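Local coordinates for protein aminoacyl-tRNA synthetase (Cryptosporidium parvum, PDB 5F9Z) that probably charges tRNA with proline at the expense of ATP, as a class II prolyl-tRNA synthetase, and here holds halofuginone together with an ATP analogue, at residues Val302-Ile307 with Leu361-Gly366; Leu202-Val207 with Val294-Val299; Ile18-Ile23 with Tyr30-Val35; Glu38-Tyr43 with Pro53-Ile58. All coordinates share one frame; numbering follows the deposited sequence.

Contact 1 of 4, residues Val302-Ile307 with Leu361-Gly366; sequences VQVIII and LRFEVG
Val304 sets a methyl group squarely over the Phe363 ring: CG1 lies 3.4 Å from the ring centroid and 6° off the ring normal, a CH-pi contact. With CG1 anti to the backbone N (chi1 176°), the other methyl, CG2, stays beside that N and meets Leu361 CD1 at 4.0 Å. On the same sheet face, Ile306 approaches the ring obliquely through CG1, 4.0 Å from Phe363 CD2. The other face carries a second layer, where Ile305 CG2 packs on Arg362 CB at 3.6 Å. Beyond that apolar stem, Arg362 NE reaches Glu364 OE2 at 3.0 Å in a salt bridge that uses the anti lone pair of the carboxylate and lies close to the guanidinium plane. The same guanidinium also pairs with Glu355 and makes a cation-pi contact with Tyr351, so several partners hold it in place.

What puts these groups in register is a parallel ladder, its strands inclined by only 19°. Leu361 N donates to Gln303 O, Ile305 N to Leu361 O (3.0 Å) and Phe363 N to Ile305 O (2.8 Å). The ladder continues through Ile307 N to Phe363 O, then Val365 N to Ile307 O.

These are neighbouring strands of the anticodon-binding domain, an alpha/beta fold with beta-alpha-beta crossovers. Strand 304-308 lies between strands 337-339 and 361-365; helix 317-332 covers the Val304, Ile306 and Phe363 face, while helix 347-356 packs on Ile305 and Ile307.

Contact 2 of 4, residues Leu202-Val207 with Val294-Val299; sequences LLATPV and VLPPKV
Leu203 O, against which Pro296 CG presses at 3.3 Å, is gripped by two donors. One is the hydroxyl of Thr205, whose OG1 comes to 3.0 Å of Leu203 O from well above the carbonyl plane; the other is His287 NE2, from helix 278-287. The neighbouring carbonyl, Leu202 O, sits 3.7 Å from Pro296 CB and is bonded by Gln405 of helix 393-417.

The backbone accounts for this display of oxygens. Helix 181-202 of the class II catalytic core ends here, and Ala204, with positive phi (56°), turns the chain out of it. Facing it, residues 296-299 form a type I beta turn closed by Val299 N to Pro296 O, 3.0 Å, in the loop between helix 278-287 and strand 304-308.

The side chains meet across the contact mainly through apolar atoms. Val299 CG1, anti to its own carbonyl carbon (chi1 -62°), touches both leucines, 3.6 Å from Leu202 CG and 3.7 Å from Leu203 CD2; the Leu203 and Val299 side chains are nearly perpendicular. On the more solvent-accessible flank, Leu202 CD1 touches Lys298 CB at 3.7 Å, while the extended lysine carries NZ to a weak hydrogen bond with Asp201 O. Ile62 of helix 53-71 packs against both leucines.

Contact 3 of 4, residues Ile18-Ile23 with Tyr30-Val35; sequences ITADKI and YSQVIV
The flat amide of Gln32 meets Thr19 at its edge and Ala20 above its plane. Thr19 OG1 lies near that plane and accepts from Gln32 NE2 at 2.9 Å, a somewhat bent bond. Ala20 CB stands over the NE2 side of the amide, 3.4 Å from Gln32 NE2. The other flat group, the Tyr30 ring, has Ile34 CG2 of its own helix over one face, displaced toward the rim. Tyr30 takes no part in the contact; its ring touches Ile284 and Met285 of helix 278-287 and Phe163 of the nucleotide pocket.

In structural terms, the irregular N-terminal segment lies against helix 26-36, the first helix of the chain, around Ile18 to Ala20, and is tied to it by a side-chain amide that bonds both backbone and side chain of one residue. Thr19 N donates to Gln32 OE1 at 2.9 Å along a nearly straight line (169°), from somewhat off the carbonyl plane. Lys36 NZ also bonds OE1 and Asp28 OD1 also bonds NE2. With donors gathered at the oxygen and acceptors at the nitrogen, the orientation of the amide is well defined. The glutamine reaches across because its chain is extended beyond CG.

Beneath this polar bridge the contact is apolar. The Ile18 and Gln32 side chains lie alongside each other, pointing opposite ways, with Ile18 CD1 3.9 Å from Gln32 CB. The two Ile18 torsions (chi1 -53°, chi2 -57°) make a bend that carries CD1 back over the helix, 3.6 Å from Gln32 O and 4.0 Å from Val33 CG2.

Contact 4 of 4, residues Glu38-Tyr43 with Pro53-Ile58; sequences EMIEYY and PWSYFI
Met39 and Ser55 bring their CA atoms to 4.7 Å where the chain, leaving helix 26-36 through a Schellman motif with Glu38 at positive phi (61°), passes the first turn of helix 53-71. Met39 carries most of the side-chain contact. Its CG rests on Ser55 CB at 3.5 Å and also meets the edge of the Trp54 indole, 3.9 Å from Trp54 CD1. Its chi1 (-94°) is off a staggered value; beyond CG the chain is extended, which carries CE to 3.6 Å from Ile58 CD1.

Polar atoms gather where the helix begins. Ser55 OG is 2.8 Å from Met39 O but also within bonding distance of Arg52 O. A water accepts from Trp54 N at 3.1 Å and lies next to Glu38 O, though that second approach is too short to be trusted. Trp54 NE1 bonds Lys357 O, and the same lysine makes a salt bridge with Glu38 and a cation-pi contact with the indole.

The chemistry is thus divided: apolar packing by Met39 CG and CE and Ile58 CD1 continues toward Ile284 and Ile280 of helix 278-287, beside polar bonds at the helix start, where the serine hydroxyl has two carbonyls within reach of its one proton and the water takes the Trp54 N-H.

Contact 2 lies nearest the centre of the chain, about 9 Å between centres, and contact 1 farthest out at about 28 Å; both are nonetheless buried locally. Contact 1 rests on a regular backbone ladder, whereas contact 2 joins irregular segments by apolar packing. They touch where Gln303 NE2 meets Pro297 O, probably a hydrogen bond though doubtfully short. Contacts 3 and 4 share the N-terminal region: helix 26-36 leads into strand 40-42, and Ile34 O probably accepts from Ile40 N. Both mix polar bonds with aliphatic packing, contact 3 including an exposed threonine. Helix 53-71 connects contact 4 to contact 2, where Val299 O packs on Ile58 CG1 at 3.3 Å.

Contact 1 of 4, residues Val302-Ile307 with Leu361-Gly366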
loop_
_atom_site.group_PDB
_atom_site.type_symbol
_atom_site.label_atom_id
_atom_site.label_comp_id
_atom_site.label_asym_id
_atom_site.label_seq_id
_atom_site.Cartn_x
_atom_site.Cartn_y
_atom_site.Cartn_z
ATOM N N VAL A 302 -15.467 5.230 8.475
ATOM C CA VAL A 302 -16.920 5.263 8.577
ATOM C C VAL A 302 -17.483 4.849 7.226
ATOM O O VAL A 302 -17.264 5.536 6.221
ATOM C CB VAL A 302 -17.442 6.649 8.986
ATOM C CG1 VAL A 302 -18.959 6.673 8.945
ATOM C CG2 VAL A 302 -16.941 7.014 10.377
ATOM N N GLN A 303 -18.196 3.723 7.199
ATOM C CA GLN A 303 -18.759 3.235 5.944
ATOM C C GLN A 303 -20.062 3.945 5.601
ATOM O O GLN A 303 -20.329 4.222 4.427
ATOM C CB GLN A 303 -18.978 1.724 6.023
ATOM C CG GLN A 303 -17.696 0.923 6.164
ATOM C CD GLN A 303 -17.957 -0.539 6.464
ATOM O OE1 GLN A 303 -18.898 -0.878 7.182
ATOM N NE2 GLN A 303 -17.126 -1.414 5.911
ATOM N N VAL A 304 -20.882 4.246 6.606
ATOM C CA VAL A 304 -22.162 4.912 6.408
ATOM C C VAL A 304 -22.263 6.067 7.392
ATOM O O VAL A 304 -22.069 5.880 8.597
ATOM C CB VAL A 304 -23.350 3.950 6.594
ATOM C CG1 VAL A 304 -24.663 4.704 6.469
ATOM C CG2 VAL A 304 -23.283 2.811 5.586
ATOM N N ILE A 305 -22.565 7.257 6.882
ATOM C CA ILE A 305 -22.854 8.420 7.711
ATOM C C ILE A 305 -24.339 8.731 7.576
ATOM O O ILE A 305 -24.862 8.837 6.460
ATOM C CB ILE A 305 -21.975 9.629 7.332
ATOM C CG1 ILE A 305 -22.260 10.812 8.260
ATOM C CG2 ILE A 305 -22.144 10.016 5.866
ATOM C CD1 ILE A 305 -21.805 10.585 9.684
ATOM N N ILE A 306 -25.024 8.833 8.709
ATOM C CA ILE A 306 -26.458 9.094 8.737
ATOM C C ILE A 306 -26.644 10.587 8.963
ATOM O O ILE A 306 -26.324 11.111 10.035
ATOM C CB ILE A 306 -27.164 8.268 9.820
ATOM C CG1 ILE A 306 -26.926 6.774 9.588
ATOM C CG2 ILE A 306 -28.656 8.572 9.831
ATOM C CD1 ILE A 306 -27.606 5.883 10.606
ATOM N N ILE A 307 -27.159 11.277 7.950
ATOM C CA ILE A 307 -27.319 12.727 8.007
ATOM C C ILE A 307 -28.805 13.067 8.003
ATOM O O ILE A 307 -29.432 13.093 6.934
ATOM C CB ILE A 307 -26.589 13.411 6.840
ATOM C CG1 ILE A 307 -25.115 12.999 6.824
ATOM C CG2 ILE A 307 -26.721 14.921 6.944
ATOM C CD1 ILE A 307 -24.330 13.580 5.669
ATOM N N LEU A 361 -21.136 5.553 1.958
ATOM C CA LEU A 361 -22.551 5.838 1.776
ATOM C C LEU A 361 -22.994 6.889 2.781
ATOM O O LEU A 361 -22.526 6.904 3.924
ATOM C CB LEU A 361 -23.403 4.572 1.949
ATOM C CG LEU A 361 -23.004 3.319 1.167
ATOM C CD1 LEU A 361 -23.813 2.122 1.641
ATOM C CD2 LEU A 361 -23.185 3.531 -0.328
ATOM N N ARG A 362 -23.895 7.768 2.355
ATOM C CA ARG A 362 -24.548 8.699 3.261
ATOM C C ARG A 362 -26.049 8.453 3.227
ATOM O O ARG A 362 -26.626 8.201 2.165
ATOM C CB ARG A 362 -24.234 10.163 2.913
ATOM C CG ARG A 362 -24.895 10.707 1.661
ATOM C CD ARG A 362 -25.055 12.215 1.777
ATOM N NE ARG A 362 -25.413 12.850 0.513
ATOM C CZ ARG A 362 -24.531 13.377 -0.330
ATOM N NH1 ARG A 362 -23.237 13.342 -0.042
ATOM N NH2 ARG A 362 -24.940 13.938 -1.459
ATOM N N PHE A 363 -26.670 8.499 4.402
ATOM C CA PHE A 363 -28.107 8.320 4.544
ATOM C C PHE A 363 -28.735 9.676 4.830
ATOM O O PHE A 363 -28.407 10.316 5.835
ATOM C CB PHE A 363 -28.442 7.333 5.664
ATOM C CG PHE A 363 -28.093 5.902 5.351
ATOM C CD1 PHE A 363 -27.546 5.549 4.128
ATOM C CD2 PHE A 363 -28.330 4.905 6.284
ATOM C CE1 PHE A 363 -27.230 4.232 3.849
ATOM C CE2 PHE A 363 -28.021 3.589 6.010
ATOM C CZ PHE A 363 -27.470 3.252 4.791
ATOM N N GLU A 364 -29.624 10.114 3.946
ATOM C CA GLU A 364 -30.381 11.343 4.137
ATOM C C GLU A 364 -31.742 10.980 4.718
ATOM O O GLU A 364 -32.520 10.262 4.081
ATOM C CB GLU A 364 -30.529 12.101 2.819
ATOM C CG GLU A 364 -29.200 12.425 2.155
ATOM C CD GLU A 364 -29.365 13.110 0.814
ATOM O OE1 GLU A 364 -30.520 13.315 0.385
ATOM O OE2 GLU A 364 -28.337 13.445 0.189
ATOM N N VAL A 365 -32.019 11.463 5.925
ATOM C CA VAL A 365 -33.229 11.110 6.661
ATOM C C VAL A 365 -34.019 12.394 6.882
ATOM O O VAL A 365 -33.721 13.170 7.797
ATOM C CB VAL A 365 -32.917 10.412 7.989
ATOM C CG1 VAL A 365 -34.205 10.044 8.710
ATOM C CG2 VAL A 365 -32.063 9.176 7.747
ATOM N N GLY A 366 -35.030 12.619 6.047
ATOM C CA GLY A 366 -35.903 13.758 6.192
ATOM C C GLY A 366 -37.330 13.334 6.471
ATOM O O GLY A 366 -37.617 12.152 6.682
#

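Contact 2 of 4, residues Leu202-Val207 with Val294-Val299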
loop_
_atom_site.group_PDB
_atom_site.type_symbol
_atom_site.label_atom_id
_atom_site.label_comp_id
_atom_site.label_asym_id
_atom_site.label_seq_id
_atom_site.Cartn_x
_atom_site.Cartn_y
_atom_site.Cartn_z
ATOM N N LEU A 202 -8.265 -5.934 0.092
ATOM C CA LEU A 202 -8.558 -4.990 1.164
ATOM C C LEU A 202 -8.562 -3.544 0.673
ATOM O O LEU A 202 -9.502 -2.794 0.952
ATOM C CB LEU A 202 -7.547 -5.162 2.303
ATOM C CG LEU A 202 -7.820 -4.398 3.599
ATOM C CD1 LEU A 202 -9.025 -4.982 4.325
ATOM C CD2 LEU A 202 -6.592 -4.400 4.499
ATOM N N LEU A 203 -7.526 -3.141 -0.059
ATOM C CA LEU A 203 -7.387 -1.766 -0.520
ATOM C C LEU A 203 -7.950 -1.541 -1.918
ATOM O O LEU A 203 -7.922 -0.404 -2.401
ATOM C CB LEU A 203 -5.913 -1.349 -0.489
ATOM C CG LEU A 203 -5.194 -1.517 0.851
ATOM C CD1 LEU A 203 -3.739 -1.099 0.729
ATOM C CD2 LEU A 203 -5.892 -0.725 1.943
ATOM N N ALA A 204 -8.451 -2.591 -2.576
ATOM C CA ALA A 204 -9.015 -2.492 -3.925
ATOM C C ALA A 204 -8.019 -1.884 -4.909
ATOM O O ALA A 204 -8.403 -1.247 -5.893
ATOM C CB ALA A 204 -10.325 -1.696 -3.922
ATOM N N THR A 205 -6.726 -2.087 -4.654
ATOM C CA THR A 205 -5.669 -1.502 -5.465
ATOM C C THR A 205 -4.998 -2.588 -6.289
ATOM O O THR A 205 -4.453 -3.542 -5.714
ATOM C CB THR A 205 -4.644 -0.794 -4.581
ATOM O OG1 THR A 205 -5.309 0.178 -3.763
ATOM C CG2 THR A 205 -3.596 -0.098 -5.436
ATOM N N PRO A 206 -5.006 -2.492 -7.618
ATOM C CA PRO A 206 -4.384 -3.543 -8.431
ATOM C C PRO A 206 -2.867 -3.460 -8.383
ATOM O O PRO A 206 -2.282 -2.374 -8.412
ATOM C CB PRO A 206 -4.915 -3.257 -9.840
ATOM C CG PRO A 206 -5.157 -1.786 -9.845
ATOM C CD PRO A 206 -5.599 -1.428 -8.445
ATOM N N VAL A 207 -2.231 -4.629 -8.300
ATOM C CA VAL A 207 -0.779 -4.742 -8.307
ATOM C C VAL A 207 -0.388 -5.894 -9.223
ATOM O O VAL A 207 -1.191 -6.779 -9.526
ATOM C CB VAL A 207 -0.190 -4.958 -6.893
ATOM C CG1 VAL A 207 -0.430 -3.734 -6.019
ATOM C CG2 VAL A 207 -0.782 -6.204 -6.253
ATOM N N VAL A 294 -11.781 8.626 -1.767
ATOM C CA VAL A 294 -12.692 7.529 -2.068
ATOM C C VAL A 294 -12.082 6.297 -1.420
ATOM O O VAL A 294 -11.040 5.806 -1.869
ATOM C CB VAL A 294 -12.897 7.318 -3.573
ATOM C CG1 VAL A 294 -13.713 6.060 -3.819
ATOM C CG2 VAL A 294 -13.583 8.527 -4.192
ATOM N N LEU A 295 -12.710 5.812 -0.361
ATOM C CA LEU A 295 -12.088 4.729 0.376
ATOM C C LEU A 295 -12.823 3.418 0.139
ATOM O O LEU A 295 -14.056 3.406 0.057
ATOM C CB LEU A 295 -12.069 5.035 1.878
ATOM C CG LEU A 295 -11.346 6.327 2.266
ATOM C CD1 LEU A 295 -11.518 6.621 3.745
ATOM C CD2 LEU A 295 -9.872 6.243 1.902
ATOM N N PRO A 296 -12.098 2.311 0.007
ATOM C CA PRO A 296 -12.748 1.003 -0.035
ATOM C C PRO A 296 -13.506 0.750 1.253
ATOM O O PRO A 296 -13.026 1.102 2.342
ATOM C CB PRO A 296 -11.571 0.027 -0.193
ATOM C CG PRO A 296 -10.472 0.848 -0.776
ATOM C CD PRO A 296 -10.643 2.217 -0.194
ATOM N N PRO A 297 -14.701 0.160 1.172
ATOM C CA PRO A 297 -15.478 -0.100 2.397
ATOM C C PRO A 297 -14.744 -0.940 3.431
ATOM O O PRO A 297 -15.067 -0.845 4.621
ATOM C CB PRO A 297 -16.723 -0.826 1.871
ATOM C CG PRO A 297 -16.869 -0.337 0.473
ATOM C CD PRO A 297 -15.472 -0.140 -0.047
ATOM N N LYS A 298 -13.765 -1.749 3.021
ATOM C CA LYS A 298 -13.042 -2.588 3.968
ATOM C C LYS A 298 -12.058 -1.805 4.828
ATOM O O LYS A 298 -11.617 -2.323 5.860
ATOM C CB LYS A 298 -12.306 -3.709 3.230
ATOM C CG LYS A 298 -13.225 -4.775 2.662
ATOM C CD LYS A 298 -12.434 -5.967 2.154
ATOM C CE LYS A 298 -13.349 -7.107 1.740
ATOM N NZ LYS A 298 -12.577 -8.287 1.262
ATOM N N VAL A 299 -11.704 -0.577 4.440
ATOM C CA VAL A 299 -10.772 0.241 5.205
ATOM C C VAL A 299 -11.337 1.608 5.549
ATOM O O VAL A 299 -10.690 2.366 6.274
ATOM C CB VAL A 299 -9.424 0.400 4.470
ATOM C CG1 VAL A 299 -8.754 -0.945 4.291
ATOM C CG2 VAL A 299 -9.631 1.084 3.127
#

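Contact 3 of 4, residues Ile18-Ile23 with Tyr30-Val35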
loop_
_atom_site.group_PDB
_atom_site.type_symbol
_atom_site.label_atom_id
_atom_site.label_comp_id
_atom_site.label_asym_id
_atom_site.label_seq_id
_atom_site.Cartn_x
_atom_site.Cartn_y
_atom_site.Cartn_z
ATOM N N ILE A 18 -12.146 20.062 -2.623
ATOM C CA ILE A 18 -10.851 19.953 -3.283
ATOM C C ILE A 18 -10.860 20.876 -4.494
ATOM O O ILE A 18 -11.695 20.726 -5.394
ATOM C CB ILE A 18 -10.543 18.503 -3.685
ATOM C CG1 ILE A 18 -10.694 17.577 -2.476
ATOM C CG2 ILE A 18 -9.143 18.398 -4.263
ATOM C CD1 ILE A 18 -9.832 17.968 -1.292
ATOM N N THR A 19 -9.937 21.837 -4.509
ATOM C CA THR A 19 -9.880 22.828 -5.576
ATOM C C THR A 19 -8.910 22.448 -6.685
ATOM O O THR A 19 -9.078 22.901 -7.822
ATOM C CB THR A 19 -9.481 24.192 -5.008
ATOM O OG1 THR A 19 -8.158 24.114 -4.463
ATOM C CG2 THR A 19 -10.448 24.615 -3.909
ATOM N N ALA A 20 -7.907 21.630 -6.384
ATOM C CA ALA A 20 -6.915 21.233 -7.368
ATOM C C ALA A 20 -7.387 20.006 -8.136
ATOM O O ALA A 20 -7.895 19.044 -7.553
ATOM C CB ALA A 20 -5.572 20.945 -6.698
ATOM N N ASP A 21 -7.206 20.053 -9.450
ATOM C CA ASP A 21 -7.609 18.958 -10.319
ATOM C C ASP A 21 -6.635 17.792 -10.188
ATOM O O ASP A 21 -5.416 17.982 -10.156
ATOM C CB ASP A 21 -7.670 19.463 -11.760
ATOM C CG ASP A 21 -8.155 18.419 -12.725
ATOM O OD1 ASP A 21 -7.302 17.710 -13.299
ATOM O OD2 ASP A 21 -9.386 18.323 -12.925
ATOM N N LYS A 22 -7.179 16.573 -10.107
ATOM C CA LYS A 22 -6.338 15.404 -9.850
ATOM C C LYS A 22 -5.371 15.143 -10.999
ATOM O O LYS A 22 -4.221 14.749 -10.774
ATOM C CB LYS A 22 -7.202 14.167 -9.597
ATOM C CG LYS A 22 -6.391 12.890 -9.385
ATOM C CD LYS A 22 -7.274 11.665 -9.199
ATOM C CE LYS A 22 -6.427 10.418 -8.982
ATOM N NZ LYS A 22 -7.251 9.201 -8.752
ATOM N N ILE A 23 -5.814 15.357 -12.237
ATOM C CA ILE A 23 -4.985 15.012 -13.387
ATOM C C ILE A 23 -3.994 16.126 -13.701
ATOM O O ILE A 23 -2.796 15.876 -13.883
ATOM C CB ILE A 23 -5.871 14.678 -14.602
ATOM C CG1 ILE A 23 -6.500 13.292 -14.431
ATOM C CG2 ILE A 23 -5.068 14.752 -15.890
ATOM C CD1 ILE A 23 -7.237 12.795 -15.659
ATOM N N TYR A 30 -3.230 15.885 -4.243
ATOM C CA TYR A 30 -2.895 14.908 -3.213
ATOM C C TYR A 30 -2.768 15.568 -1.847
ATOM O O TYR A 30 -3.215 15.013 -0.837
ATOM C CB TYR A 30 -1.602 14.182 -3.590
ATOM C CG TYR A 30 -1.226 13.047 -2.666
ATOM C CD1 TYR A 30 -2.074 11.962 -2.487
ATOM C CD2 TYR A 30 -0.011 13.049 -1.991
ATOM C CE1 TYR A 30 -1.732 10.918 -1.649
ATOM C CE2 TYR A 30 0.340 12.009 -1.152
ATOM C CZ TYR A 30 -0.523 10.945 -0.985
ATOM O OH TYR A 30 -0.177 9.907 -0.151
ATOM N N SER A 31 -2.176 16.764 -1.797
ATOM C CA SER A 31 -2.018 17.463 -0.526
ATOM C C SER A 31 -3.369 17.870 0.053
ATOM O O SER A 31 -3.628 17.674 1.245
ATOM C CB SER A 31 -1.119 18.685 -0.708
ATOM O OG SER A 31 -0.978 19.396 0.510
ATOM N N GLN A 32 -4.245 18.439 -0.780
ATOM C CA GLN A 32 -5.554 18.864 -0.292
ATOM C C GLN A 32 -6.393 17.675 0.159
ATOM O O GLN A 32 -7.154 17.778 1.128
ATOM C CB GLN A 32 -6.293 19.653 -1.372
ATOM C CG GLN A 32 -5.648 20.974 -1.750
ATOM C CD GLN A 32 -6.510 21.785 -2.699
ATOM O OE1 GLN A 32 -7.737 21.796 -2.587
ATOM N NE2 GLN A 32 -5.873 22.465 -3.646
ATOM N N VAL A 33 -6.267 16.538 -0.527
ATOM C CA VAL A 33 -7.091 15.379 -0.199
ATOM C C VAL A 33 -6.698 14.802 1.157
ATOM O O VAL A 33 -7.561 14.466 1.975
ATOM C CB VAL A 33 -7.002 14.329 -1.321
ATOM C CG1 VAL A 33 -7.477 12.976 -0.827
ATOM C CG2 VAL A 33 -7.831 14.767 -2.516
ATOM N N ILE A 34 -5.397 14.686 1.425
ATOM C CA ILE A 34 -4.963 14.092 2.686
ATOM C C ILE A 34 -5.056 15.067 3.853
ATOM O O ILE A 34 -5.153 14.629 5.007
ATOM C CB ILE A 34 -3.528 13.549 2.571
ATOM C CG1 ILE A 34 -2.551 14.678 2.237
ATOM C CG2 ILE A 34 -3.459 12.443 1.528
ATOM C CD1 ILE A 34 -1.141 14.206 1.978
ATOM N N VAL A 35 -5.034 16.370 3.597
ATOM C CA VAL A 35 -5.118 17.356 4.673
ATOM C C VAL A 35 -6.566 17.673 5.024
ATOM O O VAL A 35 -6.968 17.574 6.187
ATOM C CB VAL A 35 -4.341 18.633 4.286
ATOM C CG1 VAL A 35 -4.678 19.769 5.239
ATOM C CG2 VAL A 35 -2.847 18.362 4.293
#

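Contact 4 of 4, residues Glu38-Tyr43 with Pro53-Ile58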
loop_
_atom_site.group_PDB
_atom_site.type_symbol
_atom_site.label_atom_id
_atom_site.label_comp_id
_atom_site.label_asym_id
_atom_site.label_seq_id
_atom_site.Cartn_x
_atom_site.Cartn_y
_atom_site.Cartn_z
ATOM N N GLU A 38 -8.601 15.312 7.030
ATOM C CA GLU A 38 -8.094 15.062 8.380
ATOM C C GLU A 38 -7.367 13.721 8.459
ATOM O O GLU A 38 -7.470 12.991 9.446
ATOM C CB GLU A 38 -9.214 15.146 9.417
ATOM C CG GLU A 38 -9.871 16.514 9.481
ATOM C CD GLU A 38 -11.014 16.569 10.471
ATOM O OE1 GLU A 38 -11.832 15.625 10.489
ATOM O OE2 GLU A 38 -11.088 17.554 11.234
ATOM N N MET A 39 -6.627 13.394 7.400
ATOM C CA MET A 39 -5.767 12.218 7.387
ATOM C C MET A 39 -4.353 12.535 7.849
ATOM O O MET A 39 -3.760 11.760 8.609
ATOM C CB MET A 39 -5.708 11.619 5.979
ATOM C CG MET A 39 -6.692 10.500 5.706
ATOM S SD MET A 39 -6.228 9.616 4.206
ATOM C CE MET A 39 -7.243 8.151 4.341
ATOM N N ILE A 40 -3.807 13.665 7.408
ATOM C CA ILE A 40 -2.386 13.964 7.537
ATOM C C ILE A 40 -2.212 15.400 8.010
ATOM O O ILE A 40 -2.936 16.302 7.576
ATOM C CB ILE A 40 -1.655 13.737 6.194
ATOM C CG1 ILE A 40 -1.508 12.243 5.914
ATOM C CG2 ILE A 40 -0.294 14.420 6.176
ATOM C CD1 ILE A 40 -0.651 11.529 6.927
ATOM N N GLU A 41 -1.259 15.605 8.914
ATOM C CA GLU A 41 -0.764 16.927 9.267
ATOM C C GLU A 41 0.715 16.995 8.922
ATOM O O GLU A 41 1.476 16.082 9.262
ATOM C CB GLU A 41 -0.976 17.231 10.753
ATOM C CG GLU A 41 -2.409 17.557 11.135
ATOM C CD GLU A 41 -2.837 18.946 10.696
ATOM O OE1 GLU A 41 -4.048 19.241 10.771
ATOM O OE2 GLU A 41 -1.968 19.742 10.281
ATOM N N TYR A 42 1.118 18.063 8.239
ATOM C CA TYR A 42 2.526 18.245 7.921
ATOM C C TYR A 42 3.306 18.618 9.176
ATOM O O TYR A 42 2.822 19.363 10.032
ATOM C CB TYR A 42 2.701 19.318 6.846
ATOM C CG TYR A 42 2.244 18.880 5.473
ATOM C CD1 TYR A 42 3.040 18.059 4.685
ATOM C CD2 TYR A 42 1.019 19.288 4.963
ATOM C CE1 TYR A 42 2.629 17.656 3.429
ATOM C CE2 TYR A 42 0.599 18.891 3.707
ATOM C CZ TYR A 42 1.407 18.074 2.944
ATOM O OH TYR A 42 0.993 17.677 1.694
ATOM N N TYR A 43 4.519 18.085 9.283
ATOM C CA TYR A 43 5.359 18.255 10.456
ATOM C C TYR A 43 6.515 19.194 10.136
ATOM O O TYR A 43 6.948 19.301 8.985
ATOM C CB TYR A 43 5.891 16.900 10.934
ATOM C CG TYR A 43 6.331 16.864 12.380
ATOM C CD1 TYR A 43 5.433 17.129 13.405
ATOM C CD2 TYR A 43 7.636 16.538 12.720
ATOM C CE1 TYR A 43 5.829 17.088 14.728
ATOM C CE2 TYR A 43 8.040 16.493 14.039
ATOM C CZ TYR A 43 7.132 16.768 15.039
ATOM O OH TYR A 43 7.533 16.725 16.355
ATOM N N PRO A 53 -6.190 10.101 13.110
ATOM C CA PRO A 53 -7.003 8.875 13.222
ATOM C C PRO A 53 -7.673 8.432 11.933
ATOM O O PRO A 53 -7.862 7.224 11.735
ATOM C CB PRO A 53 -8.040 9.254 14.288
ATOM C CG PRO A 53 -7.339 10.243 15.143
ATOM C CD PRO A 53 -6.465 11.040 14.214
ATOM N N TRP A 54 -8.041 9.360 11.046
ATOM C CA TRP A 54 -8.739 8.966 9.827
ATOM C C TRP A 54 -7.845 8.147 8.904
ATOM O O TRP A 54 -8.338 7.268 8.188
ATOM C CB TRP A 54 -9.271 10.199 9.098
ATOM C CG TRP A 54 -10.409 9.892 8.177
ATOM C CD1 TRP A 54 -10.359 9.784 6.818
ATOM C CD2 TRP A 54 -11.768 9.641 8.551
ATOM N NE1 TRP A 54 -11.606 9.487 6.321
ATOM C CE2 TRP A 54 -12.489 9.393 7.366
ATOM C CE3 TRP A 54 -12.448 9.603 9.773
ATOM C CZ2 TRP A 54 -13.854 9.111 7.367
ATOM C CZ3 TRP A 54 -13.803 9.325 9.772
ATOM C CH2 TRP A 54 -14.491 9.082 8.577
ATOM N N SER A 55 -6.539 8.414 8.904
ATOM C CA SER A 55 -5.605 7.602 8.135
ATOM C C SER A 55 -5.022 6.463 8.961
ATOM O O SER A 55 -4.786 5.373 8.430
ATOM C CB SER A 55 -4.471 8.471 7.582
ATOM O OG SER A 55 -3.678 9.005 8.629
ATOM N N TYR A 56 -4.789 6.692 10.257
ATOM C CA TYR A 56 -4.198 5.650 11.089
ATOM C C TYR A 56 -5.149 4.475 11.283
ATOM O O TYR A 56 -4.697 3.352 11.529
ATOM C CB TYR A 56 -3.779 6.222 12.443
ATOM C CG TYR A 56 -2.964 5.254 13.265
ATOM C CD1 TYR A 56 -1.655 4.945 12.912
ATOM C CD2 TYR A 56 -3.501 4.640 14.389
ATOM C CE1 TYR A 56 -0.904 4.056 13.654
ATOM C CE2 TYR A 56 -2.756 3.750 15.140
ATOM C CZ TYR A 56 -1.458 3.462 14.766
ATOM O OH TYR A 56 -0.711 2.577 15.508
ATOM N N PHE A 57 -6.460 4.713 11.184
ATOM C CA PHE A 57 -7.411 3.607 11.192
ATOM C C PHE A 57 -7.141 2.648 10.041
ATOM O O PHE A 57 -7.225 1.425 10.208
ATOM C CB PHE A 57 -8.844 4.142 11.116
ATOM C CG PHE A 57 -9.893 3.065 10.994
ATOM C CD1 PHE A 57 -10.254 2.560 9.751
ATOM C CD2 PHE A 57 -10.525 2.565 12.119
ATOM C CE1 PHE A 57 -11.212 1.572 9.637
ATOM C CE2 PHE A 57 -11.489 1.579 12.011
ATOM C CZ PHE A 57 -11.833 1.083 10.768
ATOM N N ILE A 58 -6.825 3.187 8.861
ATOM C CA ILE A 58 -6.591 2.340 7.697
ATOM C C ILE A 58 -5.350 1.481 7.902
ATOM O O ILE A 58 -5.313 0.314 7.495
ATOM C CB ILE A 58 -6.492 3.202 6.426
ATOM C CG1 ILE A 58 -7.798 3.969 6.215
ATOM C CG2 ILE A 58 -6.172 2.340 5.212
ATOM C CD1 ILE A 58 -7.879 4.692 4.895
HETATM O O HOH W 1 -8.499 12.379 11.583
#